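Local coordinates for protein beta-glucanase (Bacteroides thetaiotaomicron, PDB 6EUG) that probably hydrolyses beta-1,3-galactosidic linkages through a glycosyl hydrolase family 43 domain, part of a longer protein, with glucoimidazole bound in the domain's pocket, at residues A337-P342 and R349-P354; K113-A118 and M215-D220; P167-R172 and K252-F257. One frame throughout, in Å; residues are numbered along the deposited sequence. Where two conformers were deposited one is given.

Contact 1. Residues A337-P342 and R349-P354; sequences ADMWRP and RYIWLP
Ala-337, Asp-338 and Met-339 pair with Ile-351, Tyr-350 and Arg-349 in the antiparallel beta hairpin of the last blade of the propeller. Two hydrogen-bonded pairs flank one non-hydrogen-bonded pair: Ala-337 N donates to Ile-351 O at 2.8 Å and Met-339 N to Arg-349 O at 2.9 Å, and each pair is closed by the reciprocal bond.

On the face carrying Met-339, Ile-351 CB lies 4.2 Å from Ala-337 CB. The Met-339 chain turns at its thioether (chi3 -47°), bringing CE across Ile-351 at about a right angle. CE is 3.3 Å from Ile-351 CG1, tighter than ordinary van der Waals contact. Just past the last pair, Arg-341 lays its guanidinium on that of Arg-349, planes 19° apart and centres 3.9 Å apart. Asp-347 makes a salt bridge to each, which would offset their like charges, and Arg-349 NH1 also donates to Gly-32 O.

On the face carrying Asp-338 and Tyr-350, two waters bridge the strands. One donates to Asp-338 OD1 (2.7 Å) and to Arg-349 O; another links Ala-337 O to Trp-352 NE1. Asp-338 OD1 sits near the edge of the Tyr-350 ring, 4.0 Å from CD1, and accepts from Gly-47 N; its side chain lies about 7 Å from the bound glucoimidazole. Strand 332-339 separates strand 349-357 from the inner strand 320-327, whose pocket residue Gln-320 accepts a bond from Trp-340 NE1.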
loop_
_atom_site.group_PDB
_atom_site.type_symbol
_atom_site.label_atom_id
_atom_site.label_comp_id
_atom_site.label_asym_id
_atom_site.label_seq_id
_atom_site.Cartn_x
_atom_site.Cartn_y
_atom_site.Cartn_z
ATOM N N ALA A 337 -2.301 -10.244 4.255
ATOM C CA ALA A 337 -3.392 -9.375 4.648
ATOM C C ALA A 337 -3.379 -9.138 6.153
ATOM O O ALA A 337 -2.776 -9.919 6.899
ATOM C CB ALA A 337 -4.741 -9.971 4.232
ATOM N N ASP A 338 -4.075 -8.069 6.572
ATOM C CA ASP A 338 -4.346 -7.750 7.995
ATOM C C ASP A 338 -5.755 -8.196 8.379
ATOM O O ASP A 338 -6.684 -8.097 7.541
ATOM C CB ASP A 338 -4.201 -6.250 8.231
ATOM C CG ASP A 338 -2.789 -5.787 8.011
ATOM O OD1 ASP A 338 -1.886 -6.164 8.832
ATOM O OD2 ASP A 338 -2.578 -5.054 7.024
ATOM N N MET A 339 -5.931 -8.714 9.605
ATOM C CA MET A 339 -7.264 -8.969 10.168
ATOM C C MET A 339 -7.494 -7.951 11.307
ATOM O O MET A 339 -7.039 -8.166 12.438
ATOM C CB MET A 339 -7.317 -10.425 10.654
ATOM C CG MET A 339 -8.681 -10.986 10.987
ATOM S SD MET A 339 -8.601 -12.701 11.582
ATOM C CE MET A 339 -7.556 -13.351 10.390
ATOM N N TRP A 340 -8.131 -6.821 10.992
ATOM C CA TRP A 340 -8.120 -5.665 11.885
ATOM C C TRP A 340 -9.077 -5.862 13.071
ATOM O O TRP A 340 -10.214 -6.334 12.878
ATOM C CB TRP A 340 -8.519 -4.377 11.155
ATOM C CG TRP A 340 -7.584 -3.943 10.054
ATOM C CD1 TRP A 340 -7.859 -3.946 8.737
ATOM C CD2 TRP A 340 -6.264 -3.416 10.196
ATOM N NE1 TRP A 340 -6.796 -3.461 8.035
ATOM C CE2 TRP A 340 -5.779 -3.176 8.905
ATOM C CE3 TRP A 340 -5.413 -3.211 11.296
ATOM C CZ2 TRP A 340 -4.536 -2.638 8.669
ATOM C CZ3 TRP A 340 -4.173 -2.664 11.083
ATOM C CH2 TRP A 340 -3.712 -2.419 9.765
ATOM N N ARG A 341 -8.608 -5.479 14.267
ATOM C CA ARG A 341 -9.437 -5.419 15.498
ATOM C C ARG A 341 -9.469 -3.970 15.973
ATOM O O ARG A 341 -8.614 -3.538 16.755
ATOM C CB ARG A 341 -8.869 -6.322 16.586
ATOM C CG ARG A 341 -8.988 -7.776 16.212
ATOM C CD ARG A 341 -8.622 -8.686 17.353
ATOM N NE ARG A 341 -8.887 -10.078 16.983
ATOM C CZ ARG A 341 -9.180 -11.058 17.831
ATOM N NH1 ARG A 341 -9.270 -10.842 19.152
ATOM N NH2 ARG A 341 -9.397 -12.270 17.345
ATOM N N PRO A 342 -10.416 -3.184 15.469
ATOM C CA PRO A 342 -10.372 -1.714 15.736
ATOM C C PRO A 342 -10.469 -1.311 17.229
ATOM O O PRO A 342 -9.959 -0.262 17.609
ATOM C CB PRO A 342 -11.560 -1.170 14.937
ATOM C CG PRO A 342 -12.420 -2.346 14.639
ATOM C CD PRO A 342 -11.548 -3.565 14.618
ATOM N N ARG A 349 -4.567 -9.360 13.682
ATOM C CA ARG A 349 -3.890 -10.613 13.279
ATOM C C ARG A 349 -3.418 -10.536 11.826
ATOM O O ARG A 349 -3.641 -9.528 11.124
ATOM C CB ARG A 349 -4.819 -11.829 13.509
ATOM C CG ARG A 349 -5.524 -11.807 14.866
ATOM C CD ARG A 349 -4.519 -11.974 15.987
ATOM N NE ARG A 349 -5.126 -11.870 17.328
ATOM C CZ ARG A 349 -5.734 -12.863 17.983
ATOM N NH1 ARG A 349 -5.864 -14.076 17.443
ATOM N NH2 ARG A 349 -6.219 -12.642 19.204
ATOM N N TYR A 350 -2.750 -11.585 11.376
ATOM C CA TYR A 350 -2.168 -11.640 10.023
ATOM C C TYR A 350 -2.736 -12.837 9.257
ATOM O O TYR A 350 -2.857 -13.948 9.826
ATOM C CB TYR A 350 -0.630 -11.683 10.135
ATOM C CG TYR A 350 -0.072 -10.596 11.032
ATOM C CD1 TYR A 350 -0.106 -9.256 10.653
ATOM C CD2 TYR A 350 0.512 -10.907 12.259
ATOM C CE1 TYR A 350 0.393 -8.259 11.481
ATOM C CE2 TYR A 350 0.987 -9.928 13.095
ATOM C CZ TYR A 350 0.961 -8.616 12.699
ATOM O OH TYR A 350 1.426 -7.675 13.535
ATOM N N ILE A 351 -3.105 -12.627 7.978
ATOM C CA ILE A 351 -3.515 -13.721 7.079
ATOM C C ILE A 351 -2.483 -13.834 5.960
ATOM O O ILE A 351 -2.309 -12.888 5.200
ATOM C CB ILE A 351 -4.905 -13.498 6.447
ATOM C CG1 ILE A 351 -5.989 -13.473 7.524
ATOM C CG2 ILE A 351 -5.203 -14.515 5.340
ATOM C CD1 ILE A 351 -7.244 -12.751 7.078
ATOM N N TRP A 352 -1.781 -14.973 5.905
ATOM C CA TRP A 352 -0.812 -15.259 4.855
ATOM C C TRP A 352 -1.235 -16.569 4.179
ATOM O O TRP A 352 -1.417 -17.600 4.870
ATOM C CB TRP A 352 0.617 -15.378 5.404
ATOM C CG TRP A 352 1.299 -14.140 5.911
ATOM C CD1 TRP A 352 0.744 -12.917 6.221
ATOM C CD2 TRP A 352 2.669 -14.054 6.322
ATOM N NE1 TRP A 352 1.710 -12.068 6.717
ATOM C CE2 TRP A 352 2.893 -12.733 6.788
ATOM C CE3 TRP A 352 3.741 -14.945 6.293
ATOM C CZ2 TRP A 352 4.146 -12.291 7.253
ATOM C CZ3 TRP A 352 5.003 -14.493 6.750
ATOM C CH2 TRP A 352 5.182 -13.183 7.226
ATOM N N LEU A 353 -1.412 -16.531 2.850
ATOM C CA LEU A 353 -1.921 -17.684 2.068
ATOM C C LEU A 353 -1.184 -17.747 0.709
ATOM O O LEU A 353 -0.892 -16.691 0.107
ATOM C CB LEU A 353 -3.443 -17.578 1.822
ATOM C CG LEU A 353 -4.337 -17.565 3.090
ATOM C CD1 LEU A 353 -5.739 -17.099 2.761
ATOM C CD2 LEU A 353 -4.353 -18.937 3.739
ATOM N N PRO A 354 -0.869 -18.947 0.215
ATOM C CA PRO A 354 -0.302 -19.060 -1.155
ATOM C C PRO A 354 -1.268 -18.532 -2.231
ATOM O O PRO A 354 -2.496 -18.707 -2.121
ATOM C CB PRO A 354 -0.112 -20.596 -1.336
ATOM C CG PRO A 354 -0.145 -21.142 0.030
ATOM C CD PRO A 354 -1.088 -20.288 0.811
HETATM O O HOH W 1 0.333 -9.460 6.944
HETATM O O HOH W 2 -2.798 -6.841 11.317
#

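Contact 2. Residues K113-A118 and M215-D220; sequences KVIYNA and MTLFVD
Lys-113 and Ile-115 meet Met-215, Thr-216, Leu-217 and Val-219, and neither segment puts a ring of its own into the contact. Tyr-116 and Phe-218 point away from it, Tyr-116 meeting Phe-123 and His-53 and Phe-218 packing on Ile-267 and Lys-269 of strand 265-270, while Trp-126 of strand 122-130 borders Met-215 and Leu-217.

Between the strands the contact is mostly aliphatic. Leu-217 CD1 fits between the two residues opposite, 3.8 Å from Lys-113 CB and 3.9 Å from Ile-115 CD1, with the Ile-115 and Leu-217 side chains crossing nearly at right angles. Ile-115 turns its CG2 branch beside its own backbone N, and that methyl lies 3.8 Å from Val-219 CG2.

These are the innermost strands of two successive propeller blades. Their segment axes approach to 7.0 Å with directions 15° apart, and no hydrogen bond joins them; each pairs instead within its own blade, Ile-115 with Val-124 and Phe-218 with Tyr-226. Leu-217 N, buried here, has no hydrogen-bond partner in the model.

The Lys-113 chain bends at chi2 (-72°) and runs over Thr-216, with CE 3.6 Å from Thr-216 OG1. Its NZ reaches beyond the contact to weak hydrogen bonds with Arg-111 O and Gly-47 O.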
loop_
_atom_site.group_PDB
_atom_site.type_symbol
_atom_site.label_atom_id
_atom_site.label_comp_id
_atom_site.label_asym_id
_atom_site.label_seq_id
_atom_site.Cartn_x
_atom_site.Cartn_y
_atom_site.Cartn_z
ATOM N N LYS A 113 6.327 0.726 3.074
ATOM C CA LYS A 113 6.951 -0.211 2.130
ATOM C C LYS A 113 8.405 0.187 1.928
ATOM O O LYS A 113 8.726 1.364 1.902
ATOM C CB LYS A 113 6.231 -0.241 0.771
ATOM C CG LYS A 113 4.702 -0.465 0.859
ATOM C CD LYS A 113 4.379 -1.906 1.247
ATOM C CE LYS A 113 2.895 -2.104 1.484
ATOM N NZ LYS A 113 2.410 -1.378 2.730
ATOM N N VAL A 114 9.261 -0.815 1.765
ATOM C CA VAL A 114 10.697 -0.609 1.509
ATOM C C VAL A 114 11.123 -1.330 0.236
ATOM O O VAL A 114 10.786 -2.524 0.059
ATOM C CB VAL A 114 11.579 -1.086 2.719
ATOM C CG1 VAL A 114 13.044 -0.827 2.486
ATOM C CG2 VAL A 114 11.151 -0.381 4.006
ATOM N N ILE A 115 11.907 -0.613 -0.579
ATOM C CA ILE A 115 12.539 -1.135 -1.793
ATOM C C ILE A 115 14.048 -0.835 -1.821
ATOM O O ILE A 115 14.511 0.176 -1.287
ATOM C CB ILE A 115 11.856 -0.605 -3.067
ATOM C CG1 ILE A 115 11.884 0.932 -3.146
ATOM C CG2 ILE A 115 10.443 -1.164 -3.191
ATOM C CD1 ILE A 115 11.143 1.554 -4.307
ATOM N N TYR A 116 14.816 -1.727 -2.451
ATOM C CA TYR A 116 16.266 -1.556 -2.553
ATOM C C TYR A 116 16.585 -0.970 -3.893
ATOM O O TYR A 116 16.094 -1.483 -4.917
ATOM C CB TYR A 116 16.980 -2.913 -2.418
ATOM C CG TYR A 116 18.507 -2.839 -2.549
ATOM C CD1 TYR A 116 19.281 -2.213 -1.583
ATOM C CD2 TYR A 116 19.166 -3.408 -3.649
ATOM C CE1 TYR A 116 20.671 -2.131 -1.707
ATOM C CE2 TYR A 116 20.552 -3.344 -3.782
ATOM C CZ TYR A 116 21.300 -2.703 -2.807
ATOM O OH TYR A 116 22.658 -2.623 -2.924
ATOM N N ASN A 117 17.396 0.089 -3.911
ATOM C CA ASN A 117 17.784 0.718 -5.167
ATOM C C ASN A 117 19.143 0.191 -5.535
ATOM O O ASN A 117 20.149 0.528 -4.865
ATOM C CB ASN A 117 17.810 2.240 -5.048
ATOM C CG ASN A 117 18.172 2.901 -6.355
ATOM O OD1 ASN A 117 19.251 2.650 -6.947
ATOM N ND2 ASN A 117 17.278 3.695 -6.849
ATOM N N ALA A 118 19.192 -0.638 -6.579
ATOM C CA ALA A 118 20.481 -1.276 -7.003
ATOM C C ALA A 118 21.552 -0.266 -7.436
ATOM O O ALA A 118 22.746 -0.472 -7.144
ATOM C CB ALA A 118 20.236 -2.295 -8.107
ATOM N N MET A 215 -1.322 3.046 0.035
ATOM C CA MET A 215 -0.262 2.978 -0.997
ATOM C C MET A 215 0.591 1.718 -0.960
ATOM O O MET A 215 0.639 0.985 0.038
ATOM C CB MET A 215 0.659 4.213 -0.885
ATOM C CG MET A 215 1.330 4.438 0.475
ATOM S SD MET A 215 3.042 5.028 0.481
ATOM C CE MET A 215 3.858 3.490 0.003
ATOM N N THR A 216 1.291 1.484 -2.086
ATOM C CA THR A 216 2.340 0.525 -2.150
ATOM C C THR A 216 3.403 0.955 -3.166
ATOM O O THR A 216 3.312 2.052 -3.759
ATOM C CB THR A 216 1.803 -0.887 -2.401
ATOM O OG1 THR A 216 2.824 -1.859 -2.116
ATOM C CG2 THR A 216 1.274 -1.071 -3.851
ATOM N N LEU A 217 4.423 0.108 -3.279
ATOM C CA LEU A 217 5.568 0.288 -4.207
ATOM C C LEU A 217 5.795 -0.956 -5.022
ATOM O O LEU A 217 5.540 -2.069 -4.536
ATOM C CB LEU A 217 6.868 0.591 -3.432
ATOM C CG LEU A 217 6.931 1.842 -2.546
ATOM C CD1 LEU A 217 8.222 1.903 -1.697
ATOM C CD2 LEU A 217 6.781 3.132 -3.347
ATOM N N PHE A 218 6.347 -0.783 -6.226
ATOM C CA PHE A 218 6.742 -1.932 -7.054
ATOM C C PHE A 218 7.967 -1.601 -7.889
ATOM O O PHE A 218 7.977 -0.568 -8.560
ATOM C CB PHE A 218 5.604 -2.411 -7.986
ATOM C CG PHE A 218 5.934 -3.702 -8.720
ATOM C CD1 PHE A 218 5.925 -4.917 -8.048
ATOM C CD2 PHE A 218 6.292 -3.695 -10.049
ATOM C CE1 PHE A 218 6.251 -6.094 -8.694
ATOM C CE2 PHE A 218 6.617 -4.875 -10.709
ATOM C CZ PHE A 218 6.599 -6.077 -10.037
ATOM N N VAL A 219 8.990 -2.463 -7.813
ATOM C CA VAL A 219 10.176 -2.368 -8.682
ATOM C C VAL A 219 10.017 -3.305 -9.906
ATOM O O VAL A 219 9.929 -4.549 -9.781
ATOM C CB VAL A 219 11.502 -2.713 -7.948
ATOM C CG1 VAL A 219 12.697 -2.557 -8.914
ATOM C CG2 VAL A 219 11.712 -1.854 -6.714
ATOM N N ASP A 220 9.986 -2.702 -11.072
ATOM C CA ASP A 220 9.788 -3.447 -12.327
ATOM C C ASP A 220 11.110 -4.051 -12.843
ATOM O O ASP A 220 12.206 -3.807 -12.288
ATOM C CB ASP A 220 9.139 -2.508 -13.349
ATOM C CG ASP A 220 8.251 -3.222 -14.369
ATOM O OD1 ASP A 220 8.151 -4.469 -14.392
ATOM O OD2 ASP A 220 7.718 -2.492 -15.227
#

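Contact 3. Residues P167-R172 and K252-F257; sequences PLNMTR and KYIRIF
Leu-168 and Asn-169 extend the polar bonding of strand 252-256, the outermost strand of a four-stranded propeller blade, from a type I beta turn running from Pro-167 to Met-170. The strand is thereby used on both edges: Lys-252, Ile-254 and Ile-256 form backbone bonds with strand 236-242, while Tyr-253 O, Arg-255 N and Arg-255 O bond to the loop.

Leu-168 N donates to Tyr-253 O at 2.8 Å, nearly along the C=O axis. The next residue, Asn-169, reaches two residues further along the strand, to Arg-255, where its side-chain amide does the work of a peptide group. Its OD1 accepts from Arg-255 N at 3.1 Å, the donor tilted from the carbonyl plane, and its ND2 donates to Arg-255 O at 2.9 Å. This second bond is almost straight (174° at the hydrogen) and lies in both the amide plane and the acceptor's carbonyl plane. Such a two-point grip fixes the rotation of the amide, which reaches the strand with CG held between backbone N and carbonyl carbon (chi1 69°). Within the turn, Met-170 N is satisfied by Pro-167 O at 3.2 Å.

The polar ends of Tyr-253 and Arg-255 find partners in other parts of the chain. Tyr-253 OH hydrogen-bonds Ala-165 O, and the Arg-255 guanidinium has a salt bridge to Glu-232 and bonds to Ile-196 O and Ala-197 O. Val-202 of helix 200-205 packs against Pro-167, Tyr-253 and Arg-255.

Pro-167, which has no N-H to offer, contributes carbon contacts instead. Its CA lies over one face of the Tyr-253 ring, 3.8 Å from the centroid, in a CH-pi contact 14° off the normal. At the far end of the proline ring, CG lies 3.8 Å from Arg-255 CD.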
loop_
_atom_site.group_PDB
_atom_site.type_symbol
_atom_site.label_atom_id
_atom_site.label_comp_id
_atom_site.label_asym_id
_atom_site.label_seq_id
_atom_site.Cartn_x
_atom_site.Cartn_y
_atom_site.Cartn_z
ATOM N N PRO A 167 -2.407 13.795 -15.402
ATOM C CA PRO A 167 -2.149 12.396 -15.737
ATOM C C PRO A 167 -1.964 12.231 -17.254
ATOM O O PRO A 167 -2.657 12.914 -18.039
ATOM C CB PRO A 167 -3.449 11.679 -15.317
ATOM C CG PRO A 167 -4.191 12.647 -14.488
ATOM C CD PRO A 167 -3.789 14.013 -14.939
ATOM N N LEU A 168 -1.055 11.341 -17.655
ATOM C CA LEU A 168 -0.771 11.079 -19.073
ATOM C C LEU A 168 -2.039 10.637 -19.819
ATOM O O LEU A 168 -2.190 10.930 -20.988
ATOM C CB LEU A 168 0.341 10.028 -19.209
ATOM C CG LEU A 168 0.829 9.565 -20.564
ATOM C CD1 LEU A 168 1.597 10.677 -21.256
ATOM C CD2 LEU A 168 1.726 8.351 -20.330
ATOM N N ASN A 169 -2.949 9.954 -19.132
ATOM C CA ASN A 169 -4.154 9.401 -19.754
ATOM C C ASN A 169 -5.430 10.246 -19.586
ATOM O O ASN A 169 -6.506 9.777 -19.910
ATOM C CB ASN A 169 -4.388 7.935 -19.308
ATOM C CG ASN A 169 -4.769 7.801 -17.841
ATOM O OD1 ASN A 169 -4.259 8.514 -16.977
ATOM N ND2 ASN A 169 -5.607 6.821 -17.547
ATOM N N MET A 170 -5.293 11.485 -19.113
ATOM C CA MET A 170 -6.392 12.442 -19.084
ATOM C C MET A 170 -6.483 13.069 -20.469
ATOM O O MET A 170 -5.476 13.543 -20.996
ATOM C CB MET A 170 -6.139 13.502 -18.016
ATOM C CG MET A 170 -7.348 14.356 -17.679
ATOM S SD MET A 170 -7.317 15.003 -15.984
ATOM C CE MET A 170 -8.773 16.046 -15.990
ATOM N N THR A 171 -7.677 13.060 -21.063
ATOM C CA THR A 171 -7.839 13.466 -22.459
ATOM C C THR A 171 -7.845 14.990 -22.644
ATOM O O THR A 171 -8.042 15.752 -21.676
ATOM C CB THR A 171 -9.151 12.902 -23.096
ATOM O OG1 THR A 171 -10.295 13.562 -22.552
ATOM C CG2 THR A 171 -9.276 11.396 -22.867
ATOM N N ARG A 172 -7.660 15.425 -23.900
ATOM C CA ARG A 172 -7.753 16.860 -24.265
ATOM C C ARG A 172 -9.031 17.511 -23.741
ATOM O O ARG A 172 -8.995 18.592 -23.094
ATOM C CB ARG A 172 -7.732 17.054 -25.790
ATOM C CG ARG A 172 -6.417 16.669 -26.382
ATOM C CD ARG A 172 -6.334 17.015 -27.847
ATOM N NE ARG A 172 -5.295 16.201 -28.465
ATOM C CZ ARG A 172 -4.915 16.317 -29.724
ATOM N NH1 ARG A 172 -5.482 17.234 -30.508
ATOM N NH2 ARG A 172 -3.965 15.518 -30.210
ATOM N N LYS A 252 5.377 11.665 -14.481
ATOM C CA LYS A 252 4.670 10.744 -15.359
ATOM C C LYS A 252 3.795 9.844 -14.478
ATOM O O LYS A 252 4.315 9.159 -13.570
ATOM C CB LYS A 252 5.673 9.912 -16.177
ATOM C CG LYS A 252 5.047 8.986 -17.199
ATOM C CD LYS A 252 6.019 7.970 -17.783
ATOM C CE LYS A 252 7.156 8.599 -18.536
ATOM N NZ LYS A 252 7.769 7.570 -19.439
ATOM N N TYR A 253 2.482 9.881 -14.711
ATOM C CA TYR A 253 1.523 9.069 -13.949
ATOM C C TYR A 253 0.232 8.843 -14.706
ATOM O O TYR A 253 -0.089 9.629 -15.606
ATOM C CB TYR A 253 1.188 9.674 -12.579
ATOM C CG TYR A 253 0.296 10.926 -12.500
ATOM C CD1 TYR A 253 0.779 12.180 -12.866
ATOM C CD2 TYR A 253 -1.025 10.854 -11.978
ATOM C CE1 TYR A 253 -0.009 13.322 -12.749
ATOM C CE2 TYR A 253 -1.827 11.987 -11.856
ATOM C CZ TYR A 253 -1.327 13.231 -12.230
ATOM O OH TYR A 253 -2.140 14.358 -12.100
ATOM N N ILE A 254 -0.509 7.798 -14.296
ATOM C CA ILE A 254 -1.861 7.514 -14.823
ATOM C C ILE A 254 -2.895 7.461 -13.668
ATOM O O ILE A 254 -2.535 7.304 -12.485
ATOM C CB ILE A 254 -1.933 6.230 -15.687
ATOM C CG1 ILE A 254 -1.652 4.942 -14.866
ATOM C CG2 ILE A 254 -1.021 6.382 -16.894
ATOM C CD1 ILE A 254 -1.988 3.625 -15.550
ATOM N N ARG A 255 -4.172 7.552 -14.030
ATOM C CA ARG A 255 -5.281 7.377 -13.094
ATOM C C ARG A 255 -6.197 6.265 -13.642
ATOM O O ARG A 255 -6.460 6.200 -14.856
ATOM C CB ARG A 255 -6.024 8.712 -12.861
ATOM C CG ARG A 255 -6.817 9.279 -14.033
ATOM C CD ARG A 255 -7.361 10.676 -13.740
ATOM N NE ARG A 255 -8.507 10.709 -12.817
ATOM C CZ ARG A 255 -9.793 10.713 -13.166
ATOM N NH1 ARG A 255 -10.164 10.672 -14.437
ATOM N NH2 ARG A 255 -10.722 10.808 -12.205
ATOM N N ILE A 256 -6.653 5.379 -12.761
ATOM C CA ILE A 256 -7.441 4.219 -13.158
ATOM C C ILE A 256 -8.608 3.991 -12.202
ATOM O O ILE A 256 -8.569 4.366 -11.013
ATOM C CB ILE A 256 -6.596 2.919 -13.289
ATOM C CG1 ILE A 256 -5.834 2.605 -11.970
ATOM C CG2 ILE A 256 -5.619 3.023 -14.467
ATOM C CD1 ILE A 256 -5.154 1.240 -11.966
ATOM N N PHE A 257 -9.672 3.397 -12.736
ATOM C CA PHE A 257 -10.900 3.122 -11.958
ATOM C C PHE A 257 -11.451 4.316 -11.210
ATOM O O PHE A 257 -11.715 4.234 -9.994
ATOM C CB PHE A 257 -10.766 1.848 -11.046
ATOM C CG PHE A 257 -10.303 0.647 -11.814
ATOM C CD1 PHE A 257 -11.190 0.033 -12.701
ATOM C CD2 PHE A 257 -8.985 0.189 -11.732
ATOM C CE1 PHE A 257 -10.766 -1.011 -13.514
ATOM C CE2 PHE A 257 -8.564 -0.861 -12.543
ATOM C CZ PHE A 257 -9.469 -1.450 -13.447
#

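How the contacts relate
The three contacts belong to one five-bladed beta-propeller but to different places in it. Contact 2 lies between the innermost strands of two adjacent blades, contact 3 at the outer edge of the second of these, and contact 1 inside the last blade. Contacts 2 and 3 both reach the sheet from strand 215-219 to strand 252-256; their centres are 22 Å apart and their segments alternate along the chain. Contact 1 follows both in sequence, its centre 22 Å from that of contact 2 and 33 Å from that of contact 3, across the chain's centre. Asp-338 and Lys-113 side chains lie about 7 and 9 Å from glucoimidazole, whereas contact 3 attaches a loop to the periphery.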